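Local coordinates for bacteriorhodopsin (Nanosalina sp., PDB 6EYU), which pumps protons inward across the cell membrane, as a light-driven xenorhodopsin carrying a retinal chromophore, at residues G125-T128 with P129-V132. Sequence-based numbering, arbitrary orientation.
Sequences GSIT and PYYV. With RET (retinal), chain D.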
ATOM      1  N   GLY A 125       0.882 -19.975  13.358  1.00 62.71           N
ATOM      2  CA  GLY A 125       0.672 -21.414  13.465  1.00 61.42           C
ATOM      3  C   GLY A 125      -0.755 -21.752  13.850  1.00 60.56           C
ATOM      4  O   GLY A 125      -1.004 -22.735  14.548  1.00 60.85           O
ATOM      5  N   SER A 126      -1.695 -20.941  13.379  1.00 59.62           N
ATOM      6  CA  SER A 126      -3.101 -21.104  13.733  1.00 64.70           C
ATOM      7  C   SER A 126      -3.972 -21.066  12.483  1.00 66.05           C
ATOM      8  O   SER A 126      -3.731 -20.275  11.572  1.00 62.56           O
ATOM      9  CB  SER A 126      -3.534 -19.997  14.698  1.00 66.30           C
ATOM     10  OG  SER A 126      -4.893 -20.149  15.069  1.00 73.80           O
ATOM     11  N   ILE A 127      -5.012 -21.895  12.464  1.00 67.31           N
ATOM     12  CA  ILE A 127      -5.837 -22.053  11.273  1.00 63.44           C
ATOM     13  C   ILE A 127      -6.983 -21.046  11.261  1.00 64.78           C
ATOM     14  O   ILE A 127      -7.744 -20.972  10.297  1.00 67.07           O
ATOM     15  CB  ILE A 127      -6.428 -23.472  11.179  1.00 62.32           C
ATOM     16  CG1 ILE A 127      -6.881 -23.764   9.746  1.00 62.89           C
ATOM     17  CG2 ILE A 127      -7.600 -23.622  12.138  1.00 60.67           C
ATOM     18  CD1 ILE A 127      -5.741 -23.894   8.761  1.00 64.11           C
ATOM     19  N   THR A 128      -7.127 -20.298  12.351  1.00 65.34           N
ATOM     20  CA  THR A 128      -8.280 -19.424  12.522  1.00 66.91           C
ATOM     21  C   THR A 128      -8.383 -18.430  11.368  1.00 68.17           C
ATOM     22  O   THR A 128      -9.413 -18.360  10.697  1.00 71.95           O
ATOM     23  CB  THR A 128      -8.215 -18.648  13.850  1.00 69.05           C
ATOM     24  OG1 THR A 128      -8.378 -19.554  14.947  1.00 69.91           O
ATOM     25  CG2 THR A 128      -9.308 -17.589  13.903  1.00 68.03           C
ATOM     26  N   PRO A 129      -7.305 -17.671  11.118  1.00 68.06           N
ATOM     27  CA  PRO A 129      -7.343 -16.635  10.088  1.00 65.58           C
ATOM     28  C   PRO A 129      -7.630 -17.207   8.705  1.00 62.66           C
ATOM     29  O   PRO A 129      -8.390 -16.618   7.937  1.00 63.14           O
ATOM     30  CB  PRO A 129      -5.932 -16.029  10.135  1.00 64.42           C
ATOM     31  CG  PRO A 129      -5.358 -16.447  11.448  1.00 65.80           C
ATOM     32  CD  PRO A 129      -5.979 -17.776  11.748  1.00 68.63           C
ATOM     33  N   TYR A 130      -7.101 -18.397   8.433  1.00 64.25           N
ATOM     34  CA  TYR A 130      -7.401 -19.103   7.193  1.00 66.00           C
ATOM     35  C   TYR A 130      -8.906 -19.132   6.945  1.00 69.56           C
ATOM     36  O   TYR A 130      -9.360 -18.966   5.813  1.00 67.02           O
ATOM     37  CB  TYR A 130      -6.853 -20.530   7.245  1.00 65.86           C
ATOM     38  CG  TYR A 130      -7.301 -21.404   6.093  1.00 67.03           C
ATOM     39  CD1 TYR A 130      -8.408 -22.233   6.220  1.00 68.11           C
ATOM     40  CD2 TYR A 130      -6.523 -21.525   4.948  1.00 66.32           C
ATOM     41  CE1 TYR A 130      -8.773 -23.099   5.205  1.00 63.16           C
ATOM     42  CE2 TYR A 130      -6.881 -22.386   3.928  1.00 67.00           C
ATOM     43  CZ  TYR A 130      -8.009 -23.167   4.060  1.00 64.49           C
ATOM     44  OH  TYR A 130      -8.377 -24.017   3.042  1.00 64.87           O
ATOM     45  N   TYR A 131      -9.676 -19.253   8.022  1.00 69.40           N
ATOM     46  CA  TYR A 131     -11.118 -19.443   7.911  1.00 61.31           C
ATOM     47  C   TYR A 131     -11.806 -18.141   7.516  1.00 57.81           C
ATOM     48  O   TYR A 131     -12.706 -18.136   6.675  1.00 55.58           O
ATOM     49  CB  TYR A 131     -11.691 -19.954   9.234  1.00 62.58           C
ATOM     50  CG  TYR A 131     -11.494 -21.437   9.448  1.00 64.97           C
ATOM     51  CD1 TYR A 131     -11.605 -22.328   8.388  1.00 71.79           C
ATOM     52  CD2 TYR A 131     -11.049 -21.927  10.668  1.00 66.47           C
ATOM     53  CE1 TYR A 131     -11.326 -23.672   8.551  1.00 73.83           C
ATOM     54  CE2 TYR A 131     -10.778 -23.271  10.843  1.00 72.40           C
ATOM     55  CZ  TYR A 131     -10.921 -24.138   9.783  1.00 78.78           C
ATOM     56  OH  TYR A 131     -10.670 -25.480   9.957  1.00 84.39           O
ATOM     57  N   VAL A 132     -11.325 -17.032   8.067  1.00 58.12           N
ATOM     58  CA  VAL A 132     -11.747 -15.711   7.620  1.00 61.40           C
ATOM     59  C   VAL A 132     -11.465 -15.531   6.132  1.00 55.27           C
ATOM     60  O   VAL A 132     -12.338 -15.110   5.372  1.00 53.01           O
ATOM     61  CB  VAL A 132     -11.023 -14.599   8.400  1.00 63.00           C
ATOM     62  CG1 VAL A 132     -11.216 -13.256   7.713  1.00 64.35           C
ATOM     63  CG2 VAL A 132     -11.523 -14.548   9.836  1.00 61.59           C
TER
HETATM   64  C1  RET D 301      -4.619 -18.226   1.099  1.00 64.32           C
HETATM   65  C2  RET D 301      -4.620 -18.104   2.626  1.00 66.50           C
HETATM   66  C3  RET D 301      -5.686 -18.995   3.261  1.00 67.46           C
HETATM   67  C4  RET D 301      -7.078 -18.519   2.858  1.00 67.24           C
HETATM   68  C5  RET D 301      -7.134 -18.216   1.361  1.00 63.55           C
HETATM   69  C6  RET D 301      -6.046 -18.098   0.549  1.00 66.60           C
HETATM   70  C7  RET D 301      -6.241 -17.848  -0.866  1.00 64.69           C
HETATM   71  C8  RET D 301      -5.176 -17.677  -1.699  1.00 65.36           C
HETATM   72  C9  RET D 301      -5.406 -17.325  -3.077  1.00 63.83           C
HETATM   73  C10 RET D 301      -4.344 -17.186  -3.966  1.00 62.39           C
HETATM   74  C11 RET D 301      -4.466 -16.922  -5.348  1.00 61.23           C
HETATM   75  C12 RET D 301      -3.210 -16.759  -5.924  1.00 57.15           C
HETATM   76  C13 RET D 301      -2.958 -16.360  -7.255  1.00 60.26           C
HETATM   77  C14 RET D 301      -1.641 -16.216  -7.710  1.00 65.50           C
HETATM   78  C15 RET D 301      -1.247 -15.730  -8.953  1.00 68.99           C
HETATM   79  C16 RET D 301      -3.782 -17.099   0.491  1.00 67.08           C
HETATM   80  C17 RET D 301      -4.058 -19.585   0.677  1.00 61.41           C
HETATM   81  C18 RET D 301      -8.516 -18.058   0.724  1.00 59.91           C
HETATM   82  C19 RET D 301      -6.839 -17.144  -3.580  1.00 67.31           C
HETATM   83  C20 RET D 301      -4.128 -16.110  -8.210  1.00 58.25           C
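Tyr-130 and Ile-127 lie side by side where the loop after helix 101-124 turns into helix 128-145. Followed outward, Tyr-130 CB is 3.2 Å from Ile-127 O and 3.9 Å from Ile-127 CD1, and that methyl also lies near Tyr-130 CG and CD1. With CG anti to the backbone N (chi1 171°), the ring leads away from the turn, and its other flank meets retinal: Tyr-130 CD2 is 3.2 Å from RET C3, on the beta-ionone ring, with CE2 a little farther off. At the tip, OH is hydrogen-bonded to Pro-178 O of helix 157-183. A tyrosine suits this place, since its ring lines the apolar end of the retinal pocket while its hydroxyl reaches a backbone carbonyl. The loop belongs to the seven-helix microbial rhodopsin fold; Gly-125, with positive phi, is the C' residue of the Schellman motif ending helix 101-124. Four residues on, Pro-129 occupies the first turn of the next helix, where its lack of an N-H costs no helical bond, and its ring packs on Thr-117 and Leu-120. Tyr-131 N donates to Thr-128 O (2.8 Å) and weakly to Ile-127 O (3.4 Å). Branched Ile-127 serves both tyrosines: while CD1 takes Tyr-130, CG2 approaches Tyr-131 CE2 at 3.4 Å. Beyond, a bound monoacylglycerol lipid touches Tyr-131 and Thr-128.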